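Local coordinates for protein endo-N-acetyl-beta-D-glucosaminidase (Hypocrea jecorina, PDB 4AC1) that probably hydrolyses N-linked glycans as a fungal glycoside hydrolase family 18 enzyme, removing sugar chains from the organism's own secreted cellulases, at residues L2-T11 and Q248-F258; I135-R143 and T178-Y186. All coordinates share one frame; numbering follows the deposited sequence. Where two conformers were deposited one is given.

Contact 1 of 2, residues L2-T11 and Q248-F258; sequences LPRLIVYFQT and QIGGVMGWEYF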
loop_
_atom_site.group_PDB
_atom_site.type_symbol
_atom_site.label_atom_id
_atom_site.label_comp_id
_atom_site.label_asym_id
_atom_site.label_seq_id
_atom_site.Cartn_x
_atom_site.Cartn_y
_atom_site.Cartn_z
ATOM N N LEU A 2 -3.511 -9.210 -13.258
ATOM C CA LEU A 2 -2.109 -9.089 -12.897
ATOM C C LEU A 2 -1.305 -8.749 -14.144
ATOM O O LEU A 2 -1.635 -9.215 -15.249
ATOM C CB LEU A 2 -1.614 -10.407 -12.311
ATOM C CG LEU A 2 -2.342 -10.931 -11.074
ATOM C CD1 LEU A 2 -1.727 -12.237 -10.645
ATOM C CD2 LEU A 2 -2.317 -9.927 -9.922
ATOM N N PRO A 3 -0.226 -7.974 -13.994
ATOM C CA PRO A 3 0.330 -7.445 -12.753
ATOM C C PRO A 3 -0.317 -6.132 -12.317
ATOM O O PRO A 3 -0.696 -5.302 -13.147
ATOM C CB PRO A 3 1.795 -7.195 -13.127
ATOM C CG PRO A 3 1.732 -6.810 -14.561
ATOM C CD PRO A 3 0.657 -7.693 -15.144
ATOM N N ARG A 4 -0.425 -5.945 -11.010
ATOM C CA ARG A 4 -0.906 -4.679 -10.454
ATOM C C ARG A 4 0.194 -3.629 -10.546
ATOM O O ARG A 4 1.392 -3.957 -10.465
ATOM C CB ARG A 4 -1.322 -4.856 -8.996
ATOM C CG ARG A 4 -2.320 -5.990 -8.784
ATOM C CD ARG A 4 -2.640 -6.149 -7.315
ATOM N NE ARG A 4 -3.407 -7.358 -7.005
ATOM C CZ ARG A 4 -2.872 -8.544 -6.716
ATOM N NH1 ARG A 4 -1.564 -8.716 -6.749
ATOM N NH2 ARG A 4 -3.649 -9.572 -6.390
ATOM N N LEU A 5 -0.209 -2.375 -10.746
ATOM C CA LEU A 5 0.692 -1.243 -10.612
ATOM C C LEU A 5 0.055 -0.298 -9.623
ATOM O O LEU A 5 -1.009 0.275 -9.890
ATOM C CB LEU A 5 0.938 -0.531 -11.947
ATOM C CG LEU A 5 1.825 0.723 -11.876
ATOM C CD1 LEU A 5 3.212 0.419 -11.272
ATOM C CD2 LEU A 5 1.966 1.392 -13.238
ATOM N N ILE A 6 0.707 -0.150 -8.478
ATOM C CA ILE A 6 0.133 0.504 -7.316
ATOM C C ILE A 6 1.007 1.681 -6.941
ATOM O O ILE A 6 2.223 1.546 -6.874
ATOM C CB ILE A 6 0.118 -0.482 -6.139
ATOM C CG1 ILE A 6 -0.767 -1.694 -6.469
ATOM C CG2 ILE A 6 -0.322 0.199 -4.832
ATOM C CD1 ILE A 6 -0.212 -3.008 -5.984
ATOM N N VAL A 7 0.402 2.839 -6.721
ATOM C CA VAL A 7 1.136 4.042 -6.314
ATOM C C VAL A 7 0.562 4.563 -4.999
ATOM O O VAL A 7 -0.660 4.795 -4.886
ATOM C CB VAL A 7 1.040 5.149 -7.380
ATOM C CG1 VAL A 7 1.556 6.497 -6.828
ATOM C CG2 VAL A 7 1.792 4.738 -8.638
ATOM N N TYR A 8 1.434 4.712 -4.002
ATOM C CA TYR A 8 1.088 5.383 -2.757
ATOM C C TYR A 8 1.172 6.893 -2.927
ATOM O O TYR A 8 2.144 7.416 -3.500
ATOM C CB TYR A 8 2.035 4.963 -1.643
ATOM C CG TYR A 8 1.812 3.574 -1.064
ATOM C CD1 TYR A 8 2.435 2.443 -1.600
ATOM C CD2 TYR A 8 0.980 3.396 0.043
ATOM C CE1 TYR A 8 2.217 1.176 -1.054
ATOM C CE2 TYR A 8 0.769 2.138 0.602
ATOM C CZ TYR A 8 1.393 1.037 0.047
ATOM O OH TYR A 8 1.204 -0.217 0.591
ATOM N N PHE A 9 0.148 7.581 -2.419
ATOM C CA PHE A 9 -0.022 9.023 -2.576
ATOM C C PHE A 9 -0.167 9.611 -1.169
ATOM O O PHE A 9 -1.282 9.680 -0.629
ATOM C CB PHE A 9 -1.277 9.266 -3.433
ATOM C CG PHE A 9 -1.499 10.705 -3.840
ATOM C CD1 PHE A 9 -0.827 11.259 -4.926
ATOM C CD2 PHE A 9 -2.426 11.489 -3.162
ATOM C CE1 PHE A 9 -1.053 12.593 -5.301
ATOM C CE2 PHE A 9 -2.661 12.811 -3.525
ATOM C CZ PHE A 9 -1.974 13.364 -4.599
ATOM N N GLN A 10 0.970 9.947 -0.546
ATOM C CA GLN A 10 0.997 10.495 0.823
ATOM C C GLN A 10 1.150 12.011 0.830
ATOM O O GLN A 10 0.422 12.717 1.535
ATOM C CB GLN A 10 2.093 9.872 1.690
ATOM C CG GLN A 10 1.896 10.234 3.157
ATOM C CD GLN A 10 3.028 9.801 4.045
ATOM O OE1 GLN A 10 4.118 10.374 4.011
ATOM N NE2 GLN A 10 2.776 8.805 4.864
ATOM N N THR A 11 2.114 12.497 0.050
ATOM C CA THR A 11 2.353 13.928 -0.112
ATOM C C THR A 11 1.329 14.437 -1.112
ATOM O O THR A 11 1.367 14.079 -2.301
ATOM C CB THR A 11 3.780 14.201 -0.594
ATOM O OG1 THR A 11 4.696 13.655 0.354
ATOM C CG2 THR A 11 4.052 15.705 -0.719
ATOM N N GLN A 248 3.020 -14.935 -13.843
ATOM C CA GLN A 248 2.464 -13.668 -13.368
ATOM C C GLN A 248 3.004 -13.392 -11.971
ATOM O O GLN A 248 3.029 -14.296 -11.134
ATOM C CB GLN A 248 0.935 -13.726 -13.295
ATOM C CG GLN A 248 0.220 -14.062 -14.607
ATOM C CD GLN A 248 -1.293 -13.985 -14.487
ATOM O OE1 GLN A 248 -1.917 -14.807 -13.813
ATOM N NE2 GLN A 248 -1.889 -12.985 -15.121
ATOM N N ILE A 249 3.452 -12.160 -11.732
ATOM C CA ILE A 249 3.758 -11.696 -10.375
ATOM C C ILE A 249 2.638 -10.776 -9.872
ATOM O O ILE A 249 1.811 -10.287 -10.650
ATOM C CB ILE A 249 5.137 -10.975 -10.279
ATOM C CG1 ILE A 249 5.192 -9.735 -11.193
ATOM C CG2 ILE A 249 6.276 -11.963 -10.534
ATOM C CD1 ILE A 249 6.217 -8.665 -10.770
ATOM N N GLY A 250 2.628 -10.502 -8.573
ATOM C CA GLY A 250 1.582 -9.650 -8.015
ATOM C C GLY A 250 1.608 -8.255 -8.615
ATOM O O GLY A 250 0.571 -7.642 -8.795
ATOM N N GLY A 251 2.808 -7.774 -8.918
ATOM C CA GLY A 251 2.993 -6.476 -9.548
ATOM C C GLY A 251 4.040 -5.678 -8.808
ATOM O O GLY A 251 4.931 -6.250 -8.176
ATOM N N VAL A 252 3.938 -4.354 -8.917
ATOM C CA VAL A 252 4.878 -3.419 -8.302
ATOM C C VAL A 252 4.111 -2.297 -7.613
ATOM O O VAL A 252 3.090 -1.846 -8.127
ATOM C CB VAL A 252 5.843 -2.803 -9.380
ATOM C CG1 VAL A 252 6.686 -1.658 -8.793
ATOM C CG2 VAL A 252 6.733 -3.874 -9.950
ATOM N N MET A 253 4.592 -1.881 -6.445
ATOM C CA MET A 253 4.104 -0.665 -5.817
ATOM C C MET A 253 5.248 0.314 -5.649
ATOM O O MET A 253 6.412 -0.081 -5.552
ATOM C CB MET A 253 3.339 -0.927 -4.501
ATOM C CG MET A 253 4.143 -1.452 -3.306
ATOM S SD MET A 253 5.177 -0.215 -2.477
ATOM C CE MET A 253 5.285 -0.999 -0.877
ATOM N N GLY A 254 4.903 1.596 -5.654
ATOM C CA GLY A 254 5.885 2.661 -5.493
ATOM C C GLY A 254 5.579 3.568 -4.317
ATOM O O GLY A 254 4.471 4.123 -4.217
ATOM N N TRP A 255 6.569 3.728 -3.440
ATOM C CA TRP A 255 6.541 4.718 -2.354
ATOM C C TRP A 255 7.493 5.872 -2.720
ATOM O O TRP A 255 8.706 5.657 -2.745
ATOM C CB TRP A 255 6.975 4.098 -1.010
ATOM C CG TRP A 255 6.842 5.119 0.055
ATOM C CD1 TRP A 255 7.760 6.067 0.408
ATOM C CD2 TRP A 255 5.674 5.374 0.846
ATOM N NE1 TRP A 255 7.248 6.879 1.388
ATOM C CE2 TRP A 255 5.962 6.482 1.670
ATOM C CE3 TRP A 255 4.408 4.772 0.937
ATOM C CZ2 TRP A 255 5.036 6.996 2.591
ATOM C CZ3 TRP A 255 3.481 5.282 1.847
ATOM C CH2 TRP A 255 3.807 6.380 2.669
ATOM N N GLU A 256 7.003 7.077 -3.020
ATOM C CA GLU A 256 5.586 7.426 -3.199
ATOM C C GLU A 256 5.512 8.383 -4.398
ATOM O O GLU A 256 6.529 8.696 -5.036
ATOM C CB GLU A 256 5.016 8.091 -1.938
ATOM C CG GLU A 256 5.825 9.303 -1.488
ATOM C CD GLU A 256 4.980 10.426 -0.901
ATOM O OE1 GLU A 256 3.776 10.553 -1.239
ATOM O OE2 GLU A 256 5.535 11.199 -0.092
ATOM N N TYR A 257 4.321 8.868 -4.721
ATOM C CA TYR A 257 4.117 9.490 -6.027
ATOM C C TYR A 257 4.935 10.745 -6.345
ATOM O O TYR A 257 5.671 10.778 -7.341
ATOM C CB TYR A 257 2.638 9.806 -6.251
ATOM C CG TYR A 257 2.344 10.551 -7.540
ATOM C CD1 TYR A 257 2.637 9.987 -8.789
ATOM C CD2 TYR A 257 1.765 11.818 -7.511
ATOM C CE1 TYR A 257 2.343 10.668 -9.970
ATOM C CE2 TYR A 257 1.477 12.515 -8.696
ATOM C CZ TYR A 257 1.763 11.926 -9.919
ATOM O OH TYR A 257 1.479 12.577 -11.103
ATOM N N PHE A 258 4.775 11.778 -5.518
ATOM C CA PHE A 258 4.968 13.173 -5.960
ATOM C C PHE A 258 6.344 13.566 -6.492
ATOM O O PHE A 258 6.455 14.531 -7.239
ATOM C CB PHE A 258 4.563 14.164 -4.860
ATOM C CG PHE A 258 5.662 14.461 -3.887
ATOM C CD1 PHE A 258 6.100 13.487 -2.991
ATOM C CD2 PHE A 258 6.277 15.717 -3.881
ATOM C CE1 PHE A 258 7.115 13.758 -2.098
ATOM C CE2 PHE A 258 7.301 15.999 -2.994
ATOM C CZ PHE A 258 7.721 15.027 -2.103
HETATM O O HOH W 1 -4.531 -11.823 -14.175
HETATM O O HOH W 2 0.616 -11.207 -15.641
HETATM O O HOH W 3 2.636 11.755 -3.508
#

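Contact 2 of 2, residues I135-R143 and T178-Y186; sequences IDRLIARLR and TQGNDIDWY. With ZN (zinc ion), chain K.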
loop_
_atom_site.group_PDB
_atom_site.type_symbol
_atom_site.label_atom_id
_atom_site.label_comp_id
_atom_site.label_asym_id
_atom_site.label_seq_id
_atom_site.Cartn_x
_atom_site.Cartn_y
_atom_site.Cartn_z
ATOM N N ILE A 135 -4.505 -8.074 14.822
ATOM C CA ILE A 135 -4.510 -7.988 13.357
ATOM C C ILE A 135 -5.520 -8.949 12.764
ATOM O O ILE A 135 -6.231 -8.600 11.820
ATOM C CB ILE A 135 -3.087 -8.153 12.705
ATOM C CG1 ILE A 135 -3.111 -7.752 11.220
ATOM C CG2 ILE A 135 -2.540 -9.568 12.889
ATOM C CD1 ILE A 135 -3.509 -6.281 10.986
ATOM N N ASP A 136 -5.605 -10.152 13.332
ATOM C CA ASP A 136 -6.568 -11.131 12.836
ATOM C C ASP A 136 -8.004 -10.591 12.940
ATOM O O ASP A 136 -8.798 -10.716 12.000
ATOM C CB ASP A 136 -6.453 -12.464 13.590
ATOM C CG ASP A 136 -5.144 -13.223 13.319
ATOM O OD1 ASP A 136 -4.229 -12.752 12.603
ATOM O OD2 ASP A 136 -5.023 -14.344 13.867
ATOM N N ARG A 137 -8.333 -10.003 14.092
ATOM C CA ARG A 137 -9.643 -9.413 14.313
ATOM C C ARG A 137 -9.905 -8.286 13.328
ATOM O O ARG A 137 -10.978 -8.210 12.747
ATOM C CB ARG A 137 -9.765 -8.894 15.747
ATOM C CG ARG A 137 -11.039 -8.089 16.005
ATOM C CD ARG A 137 -11.181 -7.640 17.444
ATOM N NE ARG A 137 -10.108 -6.748 17.875
ATOM C CZ ARG A 137 -9.975 -6.281 19.113
ATOM N NH1 ARG A 137 -10.844 -6.640 20.049
ATOM N NH2 ARG A 137 -8.968 -5.472 19.421
ATOM N N LEU A 138 -8.932 -7.401 13.145
ATOM C CA LEU A 138 -9.146 -6.251 12.282
ATOM C C LEU A 138 -9.486 -6.663 10.856
ATOM O O LEU A 138 -10.416 -6.136 10.252
ATOM C CB LEU A 138 -7.913 -5.353 12.307
ATOM C CG LEU A 138 -7.937 -4.071 11.476
ATOM C CD1 LEU A 138 -9.152 -3.182 11.805
ATOM C CD2 LEU A 138 -6.626 -3.323 11.678
ATOM N N ILE A 139 -8.710 -7.599 10.318
ATOM C CA ILE A 139 -8.921 -8.088 8.960
ATOM C C ILE A 139 -10.250 -8.827 8.850
ATOM O O ILE A 139 -11.014 -8.584 7.924
ATOM C CB ILE A 139 -7.756 -8.995 8.527
ATOM C CG1 ILE A 139 -6.487 -8.149 8.431
ATOM C CG2 ILE A 139 -8.066 -9.738 7.203
ATOM C CD1 ILE A 139 -5.253 -8.913 8.184
ATOM N N ALA A 140 -10.524 -9.734 9.792
ATOM C CA ALA A 140 -11.780 -10.474 9.757
ATOM C C ALA A 140 -13.011 -9.572 9.856
ATOM O O ALA A 140 -14.015 -9.798 9.179
ATOM C CB ALA A 140 -11.808 -11.554 10.852
ATOM N N ARG A 141 -12.922 -8.552 10.701
ATOM C CA ARG A 141 -14.007 -7.605 10.896
ATOM C C ARG A 141 -14.222 -6.737 9.653
ATOM O O ARG A 141 -15.369 -6.530 9.236
ATOM C CB ARG A 141 -13.774 -6.733 12.136
ATOM C CG ARG A 141 -14.840 -5.677 12.380
ATOM C CD ARG A 141 -16.230 -6.245 12.617
ATOM N NE ARG A 141 -17.145 -5.151 12.927
ATOM C CZ ARG A 141 -17.254 -4.596 14.131
ATOM N NH1 ARG A 141 -16.531 -5.060 15.144
ATOM N NH2 ARG A 141 -18.088 -3.581 14.323
ATOM N N LEU A 142 -13.126 -6.252 9.058
ATOM C CA LEU A 142 -13.225 -5.506 7.792
ATOM C C LEU A 142 -13.881 -6.353 6.714
ATOM O O LEU A 142 -14.770 -5.884 5.999
ATOM C CB LEU A 142 -11.843 -5.041 7.332
ATOM C CG LEU A 142 -11.278 -3.795 8.021
ATOM C CD1 LEU A 142 -9.802 -3.655 7.688
ATOM C CD2 LEU A 142 -12.046 -2.534 7.612
ATOM N N ARG A 143 -13.445 -7.610 6.602
ATOM C CA ARG A 143 -13.990 -8.546 5.623
ATOM C C ARG A 143 -15.486 -8.783 5.880
ATOM O O ARG A 143 -16.295 -8.840 4.947
ATOM C CB ARG A 143 -13.186 -9.854 5.671
ATOM C CG ARG A 143 -13.404 -10.826 4.523
ATOM C CD ARG A 143 -13.347 -10.141 3.165
ATOM N NE ARG A 143 -11.989 -9.836 2.699
ATOM C CZ ARG A 143 -11.753 -9.004 1.691
ATOM N NH1 ARG A 143 -12.773 -8.410 1.093
ATOM N NH2 ARG A 143 -10.516 -8.757 1.290
ATOM N N THR A 178 -4.501 -18.069 8.706
ATOM C CA THR A 178 -5.838 -17.879 9.301
ATOM C C THR A 178 -6.719 -16.893 8.516
ATOM O O THR A 178 -7.938 -17.087 8.425
ATOM C CB THR A 178 -5.744 -17.442 10.779
ATOM O OG1 THR A 178 -4.954 -16.257 10.860
ATOM C CG2 THR A 178 -5.095 -18.513 11.637
ATOM N N GLN A 179 -6.101 -15.863 7.929
ATOM C CA GLN A 179 -6.823 -14.788 7.231
ATOM C C GLN A 179 -6.391 -14.603 5.782
ATOM O O GLN A 179 -6.844 -13.660 5.132
ATOM C CB GLN A 179 -6.699 -13.444 7.975
ATOM C CG GLN A 179 -7.784 -13.228 9.010
ATOM C CD GLN A 179 -7.552 -14.048 10.263
ATOM O OE1 GLN A 179 -6.426 -14.131 10.752
ATOM N NE2 GLN A 179 -8.610 -14.632 10.802
ATOM N N GLY A 180 -5.556 -15.502 5.256
ATOM C CA GLY A 180 -5.027 -15.343 3.896
ATOM C C GLY A 180 -6.076 -15.214 2.813
ATOM O O GLY A 180 -5.895 -14.477 1.849
ATOM N N ASN A 181 -7.176 -15.942 2.963
ATOM C CA ASN A 181 -8.282 -15.849 2.008
ATOM C C ASN A 181 -9.008 -14.503 2.066
ATOM O O ASN A 181 -9.784 -14.186 1.170
ATOM C CB ASN A 181 -9.280 -16.992 2.229
ATOM C CG ASN A 181 -9.952 -16.920 3.586
ATOM O OD1 ASN A 181 -9.299 -16.661 4.603
ATOM N ND2 ASN A 181 -11.260 -17.164 3.615
ATOM N N ASP A 182 -8.766 -13.731 3.126
ATOM C CA ASP A 182 -9.358 -12.402 3.302
ATOM C C ASP A 182 -8.403 -11.297 2.860
ATOM O O ASP A 182 -8.755 -10.120 2.881
ATOM C CB ASP A 182 -9.691 -12.149 4.769
ATOM C CG ASP A 182 -10.647 -13.160 5.356
ATOM O OD1 ASP A 182 -11.371 -13.863 4.618
ATOM O OD2 ASP A 182 -10.677 -13.248 6.599
ATOM N N ILE A 183 -7.187 -11.666 2.473
ATOM C CA ILE A 183 -6.144 -10.691 2.149
ATOM C C ILE A 183 -5.875 -10.798 0.661
ATOM O O ILE A 183 -5.563 -11.873 0.159
ATOM C CB ILE A 183 -4.857 -10.959 2.969
ATOM C CG1 ILE A 183 -5.109 -10.712 4.462
ATOM C CG2 ILE A 183 -3.704 -10.107 2.441
ATOM C CD1 ILE A 183 -4.078 -11.347 5.373
ATOM N N ASP A 184 -5.997 -9.683 -0.040
ATOM C CA ASP A 184 -5.848 -9.705 -1.496
ATOM C C ASP A 184 -4.398 -9.768 -1.957
ATOM O O ASP A 184 -4.094 -10.487 -2.905
ATOM C CB ASP A 184 -6.630 -8.563 -2.152
ATOM C CG ASP A 184 -8.096 -8.682 -1.890
ATOM O OD1 ASP A 184 -8.745 -9.542 -2.533
ATOM O OD2 ASP A 184 -8.618 -8.005 -0.989
ATOM N N TRP A 185 -3.517 -9.016 -1.291
ATOM C CA TRP A 185 -2.082 -9.089 -1.577
ATOM C C TRP A 185 -1.273 -8.386 -0.498
ATOM O O TRP A 185 -1.833 -7.718 0.389
ATOM C CB TRP A 185 -1.726 -8.544 -2.980
ATOM C CG TRP A 185 -1.768 -7.049 -3.121
ATOM C CD1 TRP A 185 -0.758 -6.173 -2.837
ATOM C CD2 TRP A 185 -2.869 -6.255 -3.592
ATOM N NE1 TRP A 185 -1.153 -4.887 -3.090
ATOM C CE2 TRP A 185 -2.440 -4.909 -3.567
ATOM C CE3 TRP A 185 -4.175 -6.543 -4.026
ATOM C CZ2 TRP A 185 -3.270 -3.850 -3.933
ATOM C CZ3 TRP A 185 -4.991 -5.492 -4.410
ATOM C CH2 TRP A 185 -4.534 -4.157 -4.356
ATOM N N TYR A 186 0.044 -8.562 -0.598
ATOM C CA TYR A 186 1.014 -7.960 0.296
ATOM C C TYR A 186 1.865 -6.956 -0.478
ATOM O O TYR A 186 2.556 -7.322 -1.443
ATOM C CB TYR A 186 1.896 -9.050 0.921
ATOM C CG TYR A 186 1.122 -10.101 1.695
ATOM C CD1 TYR A 186 0.759 -9.877 3.022
ATOM C CD2 TYR A 186 0.758 -11.319 1.102
ATOM C CE1 TYR A 186 0.038 -10.814 3.732
ATOM C CE2 TYR A 186 0.032 -12.278 1.823
ATOM C CZ TYR A 186 -0.306 -12.016 3.137
ATOM O OH TYR A 186 -1.027 -12.968 3.835
HETATM ZN ZN ZN K . -11.768 -14.806 6.964
HETATM O O HOH W 4 -3.028 -15.804 12.959
HETATM O O HOH W 5 -10.193 -16.285 6.985
HETATM O O HOH W 6 -12.734 -15.551 8.518
HETATM O O HOH W 7 -10.836 -14.160 9.042
HETATM O O HOH W 8 -13.757 -13.732 6.582
#

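Contact 1 of 2, residues L2-T11 and Q248-F258
Tyr8 and Trp255 cross at about a right angle, with CE3 of Trp255 resting 3.5 Å from CG of Tyr8 and the two ring planes inclined at 52°. The far end of the same indole, around CH2, is met near its plane by NE2 of Gln10, whose amide stands almost perpendicular to it; NE2 also donates to Ser40. The other margin of the phenol takes the sulfur of Met253: SD lies 3.6 Å from Tyr8 CE1, a Met-aromatic contact made at the ring edge. Met253 gets there by bending its chain, CG lodged between the backbone N and the carbonyl carbon (chi1 68°). Tyr8 and Met253 face the inside of a beta/alpha barrel, closed by the parallel pairing of strands 4-9 and 251-255; Trp255 and Gln10 lie at the C-terminal end of its strands. Tyr8 OH hydrogen-bonds Asp123, the first acidic residue of what fits the family 18 DxDxE motif, and Trp255 lies near its Glu127. Leu5, which packs on helix 270-279, faces outward with Val252. A backbone ladder joins the strands from Arg4 to Tyr8.

Beyond Trp255 a non-proline cis peptide leads into Glu256, and the carboxylate turns back over the end of the first strand. OE1 of Glu256 accepts from both Gln10 N and Thr11 N, the latter at 2.9 Å, on the syn lone pair and nearly straight (175°). OE2 of Glu256 takes the hydroxyl OG1 of Thr11 at 2.6 Å, so two consecutive residues hold both oxygens; a water also donates to OE1. Thr11 also spends its methyl: CG2 sits 3.6 Å from the centroid of the Phe258 ring, squarely over one face in a CH-pi contact. Tyr257 leans its CB on Val7 CG1 at 3.5 Å.

Contact 2 of 2, residues I135-R143 and T178-Y186
Arg143 reaches across to the backbone of Asp182, its NH2 giving a fairly straight hydrogen bond of 2.7 Å to Asp182 O while NE adds a weak one to the same oxygen. Two successive elements of the helical layer round the beta/alpha barrel meet here: helix 132-146, and the end of helix 172-179 with the 3-10 turn 180-182 that leads into strand 185-189. The carbonyl oxygen lies in the guanidinium plane, but the donor stands well above the carbonyl plane. Bends at chi2 (47°) and chi3 (78°) curl the arginine so that its head comes alongside the turn; it was modelled in two conformers, and these bonds are those of one of them. NH2 also forms a salt bridge with Asp184 OD2, 3.1 Å away, though its hydrogen bond is weak, with the two planar groups nearly perpendicular.

Behind this, Ile139 supplies the apolar part. Its CG2 touches Asp182 CB at 3.8 Å and Gln179 CG, and its CD1 meets CD1 of Ile183. Towards the start of the helix segment a water joins Asp136 OD2 to Thr178 OG1.

The second shell fixes the polar ends: Arg143 NH1 donates to Phe150 O and Gly147 O, and Asp184 OD2 accepts from Ile152 N, so the arginine ties the turn to the chain that enters strand 151-154. Past Arg143 CG, the carboxylate of Asp182 carries a zinc ion together with four waters, one of which also bonds Thr178 O and Asn181 OD1. The grip is lopsided, with zinc 1.9 Å from Asp182 OD2 and 2.6 Å from Asp182 OD1.

How the contacts relate
Contact 1 is core and contact 2 is nearer the surface: their centres lie about 7 and 15 Å from the centre of the chain and 20 Å from each other. Contact 2 is nested in the sequence that contact 1 closes, and both reach the barrel sheet. Contact 1 joins two neighbouring strands by continuous backbone pairing, with inward aromatics and a carboxylate held by backbone N-H groups and a hydroxyl. Contact 2 has no such ladder; a single arginine, a small isoleucine patch and a water join helix to turn, while a hydrated zinc ion sits on Asp182. They meet where Trp185, towards the end of segment 178-186, packs inside the barrel against Arg4 and Ile6.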